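Glycosyl hydrolase (Aspergillus fumigatus, PDB 2X8R) hydrolyses the beta-1,4 linkages between N-acetylmuramic acid and N-acetylglucosamine in bacterial peptidoglycan, acting as a secreted lysozyme of glycoside hydrolase family 25. Local coordinates at residues D121-Y126 and R132-Y137; S72-F77 and V116-D121; D141-C146 and G174-W179; F63-K68 and N101-T106; D195-N198 and Q203-K206. All coordinates share one frame; numbering follows the deposited sequence. Where two conformers were deposited one is given.

Contact 1: D121-Y126 and R132-Y137; sequences DFVNEY and RWPMIY
Tyr126 turns its CG anti to the backbone N (chi1 -169°), which carries the phenol ring off helix 112-130 and lays one face against Pro134, while Val123 sets CG1 beside its own backbone N and directs it at Ile136. This is the helix-to-strand half of a beta-alpha-beta unit: helix 112-130 folds back on the chain that leads into strand 135-138 of the TIM-type barrel. Pro134 fits between the two helix residues because its ring is compact, rigid and apolar. Its CG meets Val123 CB at 3.7 Å, and its CB stands 4.1 Å from the centroid of the Tyr126 ring, a CH-pi contact 27° off the ring normal. Val123, slim and branched, also brings CG1 to 4.1 Å from Ile136 CD1, so the packing continues onto the strand. A tyrosine suits its place because it can be buried and still bond at its far end: its OH is hydrogen-bonded to Gly83 O and Gly94 N, and its CD2 edge faces the carbonyl O of Arg132. On the more open flank the indole of Trp133 lies alongside the helix, where Asn124 OD1 reaches its edge, in the ring plane, 3.4 Å from Trp133 CZ3.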
# COMPACT_ATOMS: atom_id res chain seq x y z
N ASP A 121 6.23 -6.88 13.08
CA ASP A 121 5.49 -8.13 13.11
C ASP A 121 4.66 -8.36 11.81
O ASP A 121 4.65 -9.47 11.28
CB ASP A 121 4.61 -8.21 14.33
CG ASP A 121 5.43 -8.46 15.64
OD1 ASP A 121 6.65 -8.69 15.53
OD2 ASP A 121 4.85 -8.48 16.75
N PHE A 122 3.96 -7.32 11.37
CA PHE A 122 3.22 -7.40 10.10
C PHE A 122 4.15 -7.71 8.92
O PHE A 122 3.91 -8.65 8.15
CB PHE A 122 2.47 -6.09 9.81
CG PHE A 122 1.54 -6.19 8.62
CD1 PHE A 122 2.03 -6.12 7.30
CD2 PHE A 122 0.17 -6.44 8.82
CE1 PHE A 122 1.16 -6.24 6.20
CE2 PHE A 122 -0.71 -6.57 7.75
CZ PHE A 122 -0.19 -6.48 6.40
N VAL A 123 5.20 -6.90 8.75
CA VAL A 123 6.01 -7.05 7.55
C VAL A 123 6.81 -8.35 7.55
O VAL A 123 6.96 -9.00 6.51
CB VAL A 123 6.90 -5.79 7.22
CG1 VAL A 123 6.06 -4.53 7.27
CG2 VAL A 123 8.10 -5.68 8.17
N ASN A 124 7.25 -8.78 8.73
CA ASN A 124 7.96 -10.06 8.77
C ASN A 124 7.05 -11.23 8.43
O ASN A 124 7.47 -12.15 7.73
CB ASN A 124 8.57 -10.24 10.15
CG ASN A 124 9.74 -9.32 10.36
OD1 ASN A 124 10.29 -8.77 9.41
ND2 ASN A 124 10.14 -9.16 11.61
N GLU A 125 5.82 -11.23 8.96
CA GLU A 125 4.85 -12.28 8.61
C GLU A 125 4.59 -12.29 7.11
O GLU A 125 4.53 -13.38 6.48
CB GLU A 125 3.55 -12.19 9.43
CG GLU A 125 2.50 -13.27 9.05
CD GLU A 125 2.92 -14.71 9.41
OE1 GLU A 125 3.75 -14.93 10.31
OE2 GLU A 125 2.39 -15.63 8.79
N TYR A 126 4.45 -11.09 6.53
CA TYR A 126 4.15 -10.97 5.12
C TYR A 126 5.29 -11.59 4.30
O TYR A 126 5.07 -12.36 3.37
CB TYR A 126 3.85 -9.53 4.69
CG TYR A 126 3.28 -9.50 3.30
CD1 TYR A 126 1.89 -9.57 3.06
CD2 TYR A 126 4.15 -9.46 2.21
CE1 TYR A 126 1.39 -9.58 1.74
CE2 TYR A 126 3.64 -9.49 0.89
CZ TYR A 126 2.27 -9.55 0.69
OH TYR A 126 1.76 -9.62 -0.58
N ARG A 132 8.28 -11.92 -0.23
CA ARG A 132 8.36 -10.48 -0.57
C ARG A 132 8.16 -9.62 0.67
O ARG A 132 7.31 -9.94 1.53
CB ARG A 132 7.30 -10.13 -1.63
CG ARG A 132 7.54 -10.77 -3.04
CD ARG A 132 8.94 -10.51 -3.60
NE ARG A 132 9.11 -9.08 -3.73
CZ ARG A 132 8.61 -8.33 -4.70
NH1 ARG A 132 7.93 -8.88 -5.71
NH2 ARG A 132 8.76 -7.02 -4.64
N TRP A 133 8.96 -8.54 0.75
CA TRP A 133 8.68 -7.49 1.72
C TRP A 133 7.46 -6.73 1.19
O TRP A 133 7.44 -6.34 0.02
CB TRP A 133 9.88 -6.52 1.92
CG TRP A 133 11.05 -7.25 2.48
CD1 TRP A 133 12.17 -7.64 1.80
CD2 TRP A 133 11.17 -7.81 3.81
NE1 TRP A 133 12.99 -8.39 2.64
CE2 TRP A 133 12.39 -8.51 3.86
CE3 TRP A 133 10.34 -7.81 4.94
CZ2 TRP A 133 12.83 -9.17 5.01
CZ3 TRP A 133 10.78 -8.48 6.10
CH2 TRP A 133 12.01 -9.12 6.12
N PRO A 134 6.46 -6.48 2.06
CA PRO A 134 5.32 -5.68 1.59
C PRO A 134 5.69 -4.20 1.40
O PRO A 134 6.67 -3.74 2.01
CB PRO A 134 4.32 -5.78 2.73
CG PRO A 134 5.15 -6.06 3.96
CD PRO A 134 6.37 -6.82 3.50
N MET A 135 4.91 -3.45 0.61
CA MET A 135 5.10 -1.99 0.54
C MET A 135 4.53 -1.36 1.81
O MET A 135 3.60 -1.96 2.41
CB MET A 135 4.43 -1.40 -0.69
CG MET A 135 4.74 -2.27 -1.90
SD MET A 135 4.43 -1.40 -3.48
CE MET A 135 2.67 -1.45 -3.43
N ILE A 136 5.12 -0.27 2.29
CA ILE A 136 4.58 0.45 3.43
C ILE A 136 4.07 1.79 2.91
O ILE A 136 4.84 2.56 2.29
CB ILE A 136 5.64 0.66 4.56
CG1 ILE A 136 5.95 -0.70 5.24
CG2 ILE A 136 5.19 1.77 5.56
CD1 ILE A 136 7.09 -0.63 6.32
N TYR A 137 2.78 2.03 3.14
CA TYR A 137 2.12 3.29 2.77
C TYR A 137 1.91 4.14 4.02
O TYR A 137 1.27 3.69 4.99
CB TYR A 137 0.75 3.01 2.08
CG TYR A 137 -0.16 4.24 1.95
CD1 TYR A 137 -1.11 4.51 2.92
CD2 TYR A 137 -0.05 5.10 0.87
CE1 TYR A 137 -1.95 5.61 2.83
CE2 TYR A 137 -0.88 6.20 0.74
CZ TYR A 137 -1.83 6.45 1.73
OH TYR A 137 -2.70 7.53 1.66

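Contact 2: S72-F77 and V116-D121; sequences STQAKF and VAWIHD
Van der Waals contact at a ring edge joins Gln74 to Trp118. The side-chain amide of Gln74 stands at the rim of the indole, with OE1 3.5 Å from Trp118 CZ2 and CD in the ring plane; the amide and ring planes are 69° apart. Gln74 reaches this rim because its chain is extended beyond CG (chi2 179°). Polar bonds run to neighbours instead of across the pair: Gln74 NE2 is bonded to Ser69 OG and Arg65 O, its OE1 to His62 NE2, and Trp118 NE1 to Ser69 O. An amide that both donates and accepts suits this buried spot, since these bonds fix its rotation. Backbone proximity is the third element. Ser72 N lies 3.9 Å from Asp121 O, with 5.2 Å between Ser72 CA and Asp121 CA, and the small serine is consistent with so close an approach. The contact thus joins helices 71-79 and 112-130, neighbours on the outside of the barrel, and Trp118 reaches inward to Leu96 of strand 95-97.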
# COMPACT_ATOMS: atom_id res chain seq x y z
N SER A 72 1.24 -9.68 13.11
CA SER A 72 1.19 -10.98 12.43
C SER A 72 -0.25 -11.42 12.17
O SER A 72 -0.58 -11.93 11.08
CB SER A 72 1.90 -12.01 13.33
OG SER A 72 1.58 -13.32 12.86
N THR A 73 -1.14 -11.22 13.16
CA THR A 73 -2.56 -11.58 12.94
C THR A 73 -3.15 -10.89 11.70
O THR A 73 -3.82 -11.54 10.85
CB THR A 73 -3.39 -11.26 14.15
OG1 THR A 73 -2.96 -12.13 15.22
CG2 THR A 73 -4.91 -11.49 13.87
N GLN A 74 -2.91 -9.58 11.61
CA GLN A 74 -3.44 -8.80 10.51
C GLN A 74 -2.80 -9.16 9.17
O GLN A 74 -3.52 -9.21 8.16
CB GLN A 74 -3.39 -7.31 10.81
CG GLN A 74 -4.59 -7.02 11.72
CD GLN A 74 -4.70 -5.59 12.16
OE1 GLN A 74 -4.67 -4.68 11.35
NE2 GLN A 74 -4.88 -5.39 13.47
N ALA A 75 -1.49 -9.42 9.16
CA ALA A 75 -0.82 -9.97 7.98
C ALA A 75 -1.49 -11.27 7.50
O ALA A 75 -1.72 -11.43 6.30
CB ALA A 75 0.67 -10.17 8.22
N LYS A 76 -1.75 -12.19 8.43
CA LYS A 76 -2.33 -13.46 8.06
C LYS A 76 -3.73 -13.25 7.48
O LYS A 76 -4.10 -13.92 6.52
CB LYS A 76 -2.44 -14.38 9.27
CG LYS A 76 -1.05 -14.92 9.68
CD LYS A 76 -1.14 -15.84 10.87
CE LYS A 76 0.10 -16.75 10.92
NZ LYS A 76 0.43 -17.28 12.28
N PHE A 77 -4.50 -12.33 8.06
CA PHE A 77 -5.85 -12.09 7.60
C PHE A 77 -5.82 -11.50 6.17
O PHE A 77 -6.54 -11.97 5.27
CB PHE A 77 -6.58 -11.17 8.57
CG PHE A 77 -7.96 -10.78 8.14
CD1 PHE A 77 -8.96 -11.74 7.87
CD2 PHE A 77 -8.29 -9.42 8.04
CE1 PHE A 77 -10.26 -11.35 7.47
CE2 PHE A 77 -9.59 -9.01 7.67
CZ PHE A 77 -10.59 -9.98 7.38
N VAL A 116 6.51 0.31 16.40
CA VAL A 116 7.59 -0.25 15.59
C VAL A 116 7.52 -1.80 15.62
O VAL A 116 7.66 -2.47 14.58
CB VAL A 116 8.92 0.35 16.01
CG1 VAL A 116 10.12 -0.45 15.43
CG2 VAL A 116 8.94 1.87 15.61
N ALA A 117 7.26 -2.36 16.79
CA ALA A 117 7.15 -3.81 16.94
C ALA A 117 5.98 -4.37 16.12
O ALA A 117 6.10 -5.41 15.45
CB ALA A 117 6.99 -4.18 18.45
N TRP A 118 4.85 -3.66 16.19
CA TRP A 118 3.64 -4.07 15.45
C TRP A 118 3.95 -4.10 13.94
O TRP A 118 3.69 -5.11 13.28
CB TRP A 118 2.46 -3.12 15.73
CG TRP A 118 1.15 -3.64 15.24
CD1 TRP A 118 0.19 -4.26 15.98
CD2 TRP A 118 0.63 -3.54 13.91
NE1 TRP A 118 -0.88 -4.62 15.18
CE2 TRP A 118 -0.64 -4.17 13.91
CE3 TRP A 118 1.11 -2.99 12.71
CZ2 TRP A 118 -1.44 -4.28 12.75
CZ3 TRP A 118 0.32 -3.09 11.52
CH2 TRP A 118 -0.95 -3.72 11.56
N ILE A 119 4.54 -3.03 13.43
CA ILE A 119 4.86 -2.97 11.98
C ILE A 119 5.89 -4.02 11.59
O ILE A 119 5.74 -4.70 10.56
CB ILE A 119 5.30 -1.52 11.54
CG1 ILE A 119 4.22 -0.49 11.88
CG2 ILE A 119 5.59 -1.45 10.00
CD1 ILE A 119 4.77 0.95 11.89
N HIS A 120 6.93 -4.20 12.41
CA HIS A 120 7.86 -5.31 12.17
C HIS A 120 7.13 -6.66 12.13
O HIS A 120 7.35 -7.49 11.22
CB HIS A 120 8.99 -5.30 13.20
CG HIS A 120 10.16 -4.46 12.80
ND1 HIS A 120 10.66 -3.45 13.59
CD2 HIS A 120 10.96 -4.51 11.71
CE1 HIS A 120 11.73 -2.92 13.01
NE2 HIS A 120 11.92 -3.54 11.86
N ASP A 121 6.23 -6.88 13.08
CA ASP A 121 5.49 -8.13 13.11
C ASP A 121 4.66 -8.36 11.81
O ASP A 121 4.65 -9.47 11.28
CB ASP A 121 4.61 -8.21 14.33
CG ASP A 121 5.43 -8.46 15.64
OD1 ASP A 121 6.65 -8.69 15.53
OD2 ASP A 121 4.85 -8.48 16.75

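Contact 3: D141-C146 and G174-W179; sequences DWWNRC and GDWKTW
Trp143 and Trp176 form an edge-to-face (T-shaped) pair that ties helix 140-147 of the TIM-type barrel to the long loop between strands 159-162 and 181-185. From the Trp143 CB, which points toward the loop, a chi1 of -162° carries the indole out from the helix. CD1 comes first, 3.9 Å from Gly174 N. Beside it NE1 approaches Gly174 CA, but its hydrogen bond goes to Ala150 O, which satisfies the buried N-H. Further along, CE2 lies 3.8 Å from Trp176 CZ3, and CZ2 and then CH2 at the tip meet Trp176 CH2. The rim of Trp176 therefore stands over one face of Trp143, with the six-membered rings 5.3 Å apart between centroids and their planes at 70°. Two tryptophans suit this place: each is broad enough to fill a wide stretch of the core, and each can dispose of its one polar atom, Trp176 NE1 being bonded to Cys157 O. Gly174, with a positive phi, passes close to the indoles with no side chain between. At the end of the helical segment the buried Cys146 is joined to Cys107 by a disulfide. Asp141 and Arg145, both exposed, form a salt bridge in which Arg145 NH1 donates to Asp141 OD2 at 2.7 Å, on the syn side of the carboxylate but 25° out of its plane.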
# COMPACT_ATOMS: atom_id res chain seq x y z
N ASP A 141 4.71 12.72 8.20
CA ASP A 141 4.18 13.25 9.45
C ASP A 141 3.76 12.10 10.37
O ASP A 141 4.11 12.08 11.56
CB ASP A 141 2.95 14.14 9.19
CG ASP A 141 2.19 14.41 10.46
OD1 ASP A 141 2.64 15.31 11.19
OD2 ASP A 141 1.21 13.68 10.76
N TRP A 142 3.00 11.14 9.82
CA TRP A 142 2.54 10.05 10.65
C TRP A 142 3.72 9.18 11.14
O TRP A 142 3.81 8.86 12.33
CB TRP A 142 1.53 9.20 9.86
CG TRP A 142 0.87 8.17 10.82
CD1 TRP A 142 -0.31 8.30 11.47
CD2 TRP A 142 1.39 6.88 11.18
NE1 TRP A 142 -0.58 7.16 12.22
CE2 TRP A 142 0.47 6.29 12.08
CE3 TRP A 142 2.56 6.18 10.86
CZ2 TRP A 142 0.67 5.00 12.65
CZ3 TRP A 142 2.79 4.92 11.43
CH2 TRP A 142 1.84 4.34 12.32
N TRP A 143 4.64 8.84 10.23
CA TRP A 143 5.78 8.04 10.57
C TRP A 143 6.61 8.70 11.68
O TRP A 143 7.07 8.02 12.61
CB TRP A 143 6.66 7.79 9.33
CG TRP A 143 7.58 6.65 9.51
CD1 TRP A 143 8.93 6.71 9.79
CD2 TRP A 143 7.24 5.25 9.45
NE1 TRP A 143 9.45 5.42 9.91
CE2 TRP A 143 8.45 4.52 9.68
CE3 TRP A 143 6.06 4.55 9.20
CZ2 TRP A 143 8.49 3.11 9.68
CZ3 TRP A 143 6.12 3.14 9.18
CH2 TRP A 143 7.32 2.45 9.43
N ASN A 144 6.74 10.02 11.59
CA ASN A 144 7.46 10.73 12.62
C ASN A 144 6.72 10.65 13.94
O ASN A 144 7.33 10.26 14.97
CB ASN A 144 7.67 12.17 12.21
CG ASN A 144 8.51 12.91 13.22
OD1 ASN A 144 9.68 12.56 13.43
ND2 ASN A 144 7.90 13.90 13.92
N ARG A 145 5.42 10.95 13.92
CA ARG A 145 4.66 11.00 15.19
C ARG A 145 4.52 9.63 15.83
O ARG A 145 4.69 9.50 17.06
CB ARG A 145 3.28 11.61 15.02
CG ARG A 145 2.41 11.59 16.32
CD ARG A 145 1.07 12.28 16.08
NE ARG A 145 1.29 13.63 15.56
CZ ARG A 145 1.12 14.01 14.29
NH1 ARG A 145 0.69 13.16 13.36
NH2 ARG A 145 1.38 15.28 13.96
N CYS A 146 4.21 8.62 15.02
CA CYS A 146 3.81 7.36 15.64
C CYS A 146 4.90 6.31 15.78
O CYS A 146 4.71 5.33 16.49
CB CYS A 146 2.60 6.79 14.89
SG CYS A 146 1.11 7.83 15.00
N GLY A 174 12.10 7.98 7.96
CA GLY A 174 12.88 6.77 8.31
C GLY A 174 14.26 6.74 7.67
O GLY A 174 14.90 7.79 7.51
N ASP A 175 14.72 5.55 7.29
CA ASP A 175 15.98 5.40 6.56
C ASP A 175 15.73 5.09 5.10
O ASP A 175 16.65 4.61 4.38
CB ASP A 175 16.94 4.34 7.19
CG ASP A 175 16.31 2.96 7.30
OD1 ASP A 175 15.21 2.75 6.78
OD2 ASP A 175 16.95 2.06 7.91
N TRP A 176 14.52 5.37 4.61
CA TRP A 176 14.35 5.24 3.16
C TRP A 176 15.23 6.19 2.34
O TRP A 176 15.37 7.37 2.65
CB TRP A 176 12.89 5.43 2.75
CG TRP A 176 12.03 4.22 2.98
CD1 TRP A 176 11.88 3.14 2.14
CD2 TRP A 176 11.17 3.97 4.11
NE1 TRP A 176 11.00 2.24 2.69
CE2 TRP A 176 10.54 2.73 3.88
CE3 TRP A 176 10.84 4.72 5.26
CZ2 TRP A 176 9.60 2.20 4.77
CZ3 TRP A 176 9.93 4.19 6.17
CH2 TRP A 176 9.31 2.92 5.91
N LYS A 177 15.80 5.67 1.25
CA LYS A 177 16.57 6.49 0.33
C LYS A 177 15.63 7.45 -0.39
O LYS A 177 15.92 8.63 -0.54
CB LYS A 177 17.25 5.58 -0.70
N THR A 178 14.50 6.92 -0.86
CA THR A 178 13.51 7.69 -1.60
C THR A 178 12.21 6.89 -1.59
O THR A 178 12.17 5.81 -1.01
CB THR A 178 13.98 8.08 -3.07
OG1 THR A 178 13.05 9.04 -3.61
CG2 THR A 178 14.05 6.88 -3.97
N TRP A 179 11.15 7.42 -2.17
CA TRP A 179 9.89 6.68 -2.30
C TRP A 179 9.96 5.78 -3.51
O TRP A 179 10.62 6.10 -4.52
CB TRP A 179 8.72 7.68 -2.41
CG TRP A 179 8.99 8.84 -3.38
CD1 TRP A 179 9.63 10.04 -3.09
CD2 TRP A 179 8.63 8.90 -4.78
NE1 TRP A 179 9.66 10.82 -4.21
CE2 TRP A 179 9.06 10.16 -5.25
CE3 TRP A 179 7.93 8.05 -5.65
CZ2 TRP A 179 8.86 10.57 -6.59
CZ3 TRP A 179 7.73 8.45 -6.99
CH2 TRP A 179 8.20 9.70 -7.44

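Contact 4: F63-K68 and N101-T106; sequences FARPDK and NPYGAT
Two loops at the C-terminal end of the TIM-type barrel, the end where such enzymes usually carry their active site, meet here; they follow strands 57-63 and 95-97, and each contains a type I beta turn. The guanidinium of Arg65 sits on one face of Tyr103 in a cation-pi contact, its CZ 3.9 Å from the ring centroid and 30° off the normal. Its chain, bent at chi2 (-121°) and chi3, crosses the ring near one edge, so that NE comes within 3.3 Å of Tyr103 CE2. The opposite face of the tyrosine rests on Pro102 CB. Arginine suits this surface position by offering a flat cation, tyrosine by pairing an aromatic face with a hydroxyl: Tyr103 OH is hydrogen-bonded to Glu35 OE2, the same oxygen with which Arg65 NE makes a long, weak ion pair. Beside this stack, Phe63 and Pro102 pack as apolar groups, Phe63 CE1 3.6 Å from Pro102 CD. Asn101 shapes the second loop: its OD1 accepts from Tyr103 N in an Asx turn, and its ND2 donates to Ala105 O on a lone pair in the carbonyl plane. A water is bound 2.8 Å from Asn101 ND2 and, weakly, 3.3 Å from Asp67 OD2.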
# COMPACT_ATOMS: atom_id res chain seq x y z
N PHE A 63 -5.74 -2.10 5.53
CA PHE A 63 -5.75 -0.95 6.40
C PHE A 63 -5.48 -1.41 7.84
O PHE A 63 -6.32 -2.04 8.45
CB PHE A 63 -7.05 -0.17 6.34
CG PHE A 63 -6.93 1.12 7.03
CD1 PHE A 63 -7.21 1.22 8.39
CD2 PHE A 63 -6.39 2.21 6.36
CE1 PHE A 63 -7.02 2.45 9.07
CE2 PHE A 63 -6.18 3.41 7.05
CZ PHE A 63 -6.52 3.51 8.39
N ALA A 64 -4.33 -1.04 8.36
CA ALA A 64 -3.95 -1.45 9.67
C ALA A 64 -4.79 -0.85 10.76
O ALA A 64 -5.11 0.28 10.69
CB ALA A 64 -2.54 -1.10 9.91
N ARG A 65 -5.06 -1.62 11.80
CA ARG A 65 -5.64 -1.12 13.04
C ARG A 65 -4.86 -1.75 14.18
O ARG A 65 -5.26 -2.77 14.74
CB ARG A 65 -7.12 -1.50 13.14
CG ARG A 65 -8.03 -0.68 12.24
CD ARG A 65 -9.09 0.05 13.05
NE ARG A 65 -10.42 -0.51 12.84
CZ ARG A 65 -11.41 -0.46 13.73
NH1 ARG A 65 -11.21 0.12 14.90
NH2 ARG A 65 -12.59 -1.00 13.45
N PRO A 66 -3.71 -1.15 14.51
CA PRO A 66 -2.75 -1.81 15.38
C PRO A 66 -3.21 -2.03 16.82
O PRO A 66 -2.60 -2.74 17.49
CB PRO A 66 -1.51 -0.89 15.32
CG PRO A 66 -1.64 -0.34 13.97
CD PRO A 66 -3.08 -0.10 13.75
N ASP A 67 -4.22 -1.30 17.25
CA ASP A 67 -4.82 -1.52 18.57
C ASP A 67 -5.67 -2.80 18.69
O ASP A 67 -6.01 -3.25 19.83
CB ASP A 67 -5.62 -0.27 19.01
CG ASP A 67 -6.74 0.11 18.04
OD1 ASP A 67 -6.64 -0.04 16.81
OD2 ASP A 67 -7.77 0.62 18.54
N LYS A 68 -5.98 -3.44 17.56
CA LYS A 68 -6.97 -4.55 17.56
C LYS A 68 -6.35 -5.94 17.64
O LYS A 68 -7.05 -6.94 17.96
CB LYS A 68 -7.88 -4.48 16.33
CG LYS A 68 -8.79 -3.26 16.27
CD LYS A 68 -9.70 -3.18 17.51
CE LYS A 68 -10.44 -1.86 17.52
NZ LYS A 68 -11.31 -1.71 18.74
N ASN A 101 -5.34 7.02 12.27
CA ASN A 101 -6.45 6.26 12.82
C ASN A 101 -7.78 6.98 12.58
O ASN A 101 -8.03 8.02 13.19
CB ASN A 101 -6.23 6.07 14.31
CG ASN A 101 -7.32 5.21 14.98
OD1 ASN A 101 -8.14 4.62 14.30
ND2 ASN A 101 -7.26 5.09 16.33
N PRO A 102 -8.66 6.39 11.76
CA PRO A 102 -9.92 7.05 11.45
C PRO A 102 -10.87 6.96 12.63
O PRO A 102 -11.94 7.57 12.58
CB PRO A 102 -10.48 6.24 10.25
CG PRO A 102 -9.36 5.34 9.81
CD PRO A 102 -8.50 5.12 11.02
N TYR A 103 -10.48 6.25 13.69
CA TYR A 103 -11.41 5.99 14.77
C TYR A 103 -11.14 6.86 16.00
O TYR A 103 -11.73 6.63 17.02
CB TYR A 103 -11.51 4.48 15.07
CG TYR A 103 -11.87 3.77 13.77
CD1 TYR A 103 -13.12 3.93 13.19
CD2 TYR A 103 -10.90 3.06 13.04
CE1 TYR A 103 -13.43 3.35 11.95
CE2 TYR A 103 -11.20 2.47 11.80
CZ TYR A 103 -12.46 2.60 11.27
OH TYR A 103 -12.76 2.01 10.06
N GLY A 104 -10.26 7.86 15.87
CA GLY A 104 -10.17 8.96 16.86
C GLY A 104 -9.23 8.81 18.05
O GLY A 104 -9.39 9.50 19.06
N ALA A 105 -8.23 7.94 17.95
CA ALA A 105 -7.21 7.82 19.01
C ALA A 105 -5.86 7.94 18.34
O ALA A 105 -5.50 7.09 17.52
CB ALA A 105 -7.36 6.46 19.71
N THR A 106 -5.10 8.98 18.68
CA THR A 106 -3.77 9.18 18.05
C THR A 106 -2.78 8.01 18.24
O THR A 106 -2.61 7.48 19.35
CB THR A 106 -3.17 10.62 18.33
OG1 THR A 106 -1.73 10.59 18.28
CG2 THR A 106 -3.64 11.16 19.64
O HOH W 1 -9.06 3.64 17.97

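Contact 5: D195-N198 and Q203-K206; sequences DKFN and QLRK
Phe197 lays one face of its ring against the backbone and CB of Leu204, in the first turn of helix 201-209. The leucine CB stands 3.9 Å from the ring centroid and only 15° off the normal, a CH-pi contact, and Leu204 CA lies 3.5 Å above the ring plane, displaced toward the rim. With the leucine chi1 at 173° its CG points away from its own backbone N, and CD1 reaches back over the inner part of the ring, 3.9 Å from Phe197 CD1. The same face, near its CE2-CZ rim, lies against the helix backbone, with Phe197 CE2 3.3 Å from Leu204 N. Gln203 covers the rim: its CB is in the ring plane, 3.8 Å from Phe197 CZ, while its bent chain (chi2 -58°) carries the amide away from the ring. The residue types follow this gradient of burial. Phenylalanine gives a flat apolar surface on which a helix can rest, leucine fills the inner side, and glutamine lends its aliphatic base to the contact. Both Phe197 and Leu204 also touch Val4 and Phe28, near the starts of strands 3-9 and 26-35. Here the C-terminal helix folds back from strand 193-198, which runs antiparallel to both its neighbours, and packs across the N-terminal end of the parallel strands, closing the bottom of the TIM-type barrel with Phe197 and Leu204 in its floor.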
# COMPACT_ATOMS: atom_id res chain seq x y z
N ASP A 195 -1.41 7.75 -7.98
CA ASP A 195 -0.10 7.26 -7.56
C ASP A 195 0.91 7.32 -8.68
O ASP A 195 0.54 7.18 -9.83
CB ASP A 195 -0.17 5.81 -7.11
CG ASP A 195 -0.98 5.64 -5.89
OD1 ASP A 195 -0.57 6.14 -4.85
OD2 ASP A 195 -2.08 5.04 -5.98
N LYS A 196 2.17 7.54 -8.34
CA LYS A 196 3.25 7.59 -9.33
C LYS A 196 4.38 6.67 -8.93
O LYS A 196 4.96 6.84 -7.87
CB LYS A 196 3.81 9.03 -9.42
CG LYS A 196 2.75 10.05 -9.75
CD LYS A 196 2.08 9.75 -11.05
CE LYS A 196 2.46 10.76 -12.15
NZ LYS A 196 1.70 12.02 -11.94
N PHE A 197 4.73 5.72 -9.78
CA PHE A 197 5.84 4.84 -9.47
C PHE A 197 7.13 5.54 -9.88
O PHE A 197 7.16 6.15 -10.94
CB PHE A 197 5.66 3.50 -10.22
CG PHE A 197 6.92 2.67 -10.23
CD1 PHE A 197 7.25 1.85 -9.14
CD2 PHE A 197 7.80 2.74 -11.31
CE1 PHE A 197 8.45 1.11 -9.12
CE2 PHE A 197 9.02 2.01 -11.29
CZ PHE A 197 9.34 1.20 -10.18
N ASN A 198 8.18 5.39 -9.08
CA ASN A 198 9.46 6.12 -9.31
C ASN A 198 10.34 5.33 -10.27
O ASN A 198 11.17 4.51 -9.85
CB ASN A 198 10.18 6.30 -7.97
CG ASN A 198 11.21 7.43 -7.97
OD1 ASN A 198 11.65 7.94 -9.02
ND2 ASN A 198 11.65 7.78 -6.78
N GLN A 203 11.34 -1.07 -14.42
CA GLN A 203 11.55 -1.15 -12.97
C GLN A 203 10.28 -1.45 -12.22
O GLN A 203 10.32 -2.10 -11.16
CB GLN A 203 12.19 0.14 -12.44
CG GLN A 203 13.66 0.25 -12.87
CD GLN A 203 14.51 -0.94 -12.41
OE1 GLN A 203 14.69 -1.17 -11.21
NE2 GLN A 203 15.01 -1.71 -13.37
N LEU A 204 9.15 -0.97 -12.72
CA LEU A 204 7.87 -1.38 -12.14
C LEU A 204 7.67 -2.91 -12.26
O LEU A 204 7.28 -3.58 -11.26
CB LEU A 204 6.69 -0.61 -12.75
CG LEU A 204 5.26 -1.02 -12.37
CD1 LEU A 204 5.11 -0.89 -10.87
CD2 LEU A 204 4.29 -0.09 -13.11
N ARG A 205 7.91 -3.47 -13.45
CA ARG A 205 7.81 -4.95 -13.57
C ARG A 205 8.76 -5.70 -12.59
O ARG A 205 8.45 -6.82 -12.18
CB ARG A 205 8.05 -5.38 -15.02
CG ARG A 205 6.92 -4.89 -15.92
CD ARG A 205 6.81 -5.65 -17.27
NE ARG A 205 5.89 -4.97 -18.19
CZ ARG A 205 4.56 -5.06 -18.17
NH1 ARG A 205 3.92 -5.80 -17.26
NH2 ARG A 205 3.85 -4.39 -19.07
N LYS A 206 9.91 -5.10 -12.26
CA LYS A 206 10.83 -5.70 -11.28
C LYS A 206 10.25 -5.60 -9.87
O LYS A 206 10.43 -6.51 -9.06
CB LYS A 206 12.19 -5.02 -11.30
CG LYS A 206 13.09 -5.34 -12.49
CD LYS A 206 14.52 -4.86 -12.12
CE LYS A 206 15.46 -4.76 -13.31
NZ LYS A 206 15.22 -5.87 -14.27

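Contacts 1 and 2 share Asp121 and helix 112-130, with centres about 8 Å apart; one joins that helix to strand 135-138, the other to helix 71-79. Contact 3, about 15 Å between centres from contact 1, follows on helix 140-147 and meets it through Ile136. Contact 4 alternates along the chain with contact 2, which it touches through Gln74 and Trp118. Contact 5 comes last, about 29 Å from contact 4 between centres, yet Asn198 ND2 hydrogen-bonds Trp179 O of contact 3. Contacts 1 to 3 thus pack helices and a loop on the outside of the barrel, contact 4 joins loops at the C-terminal end of its strands, and contact 5 closes the opposite end.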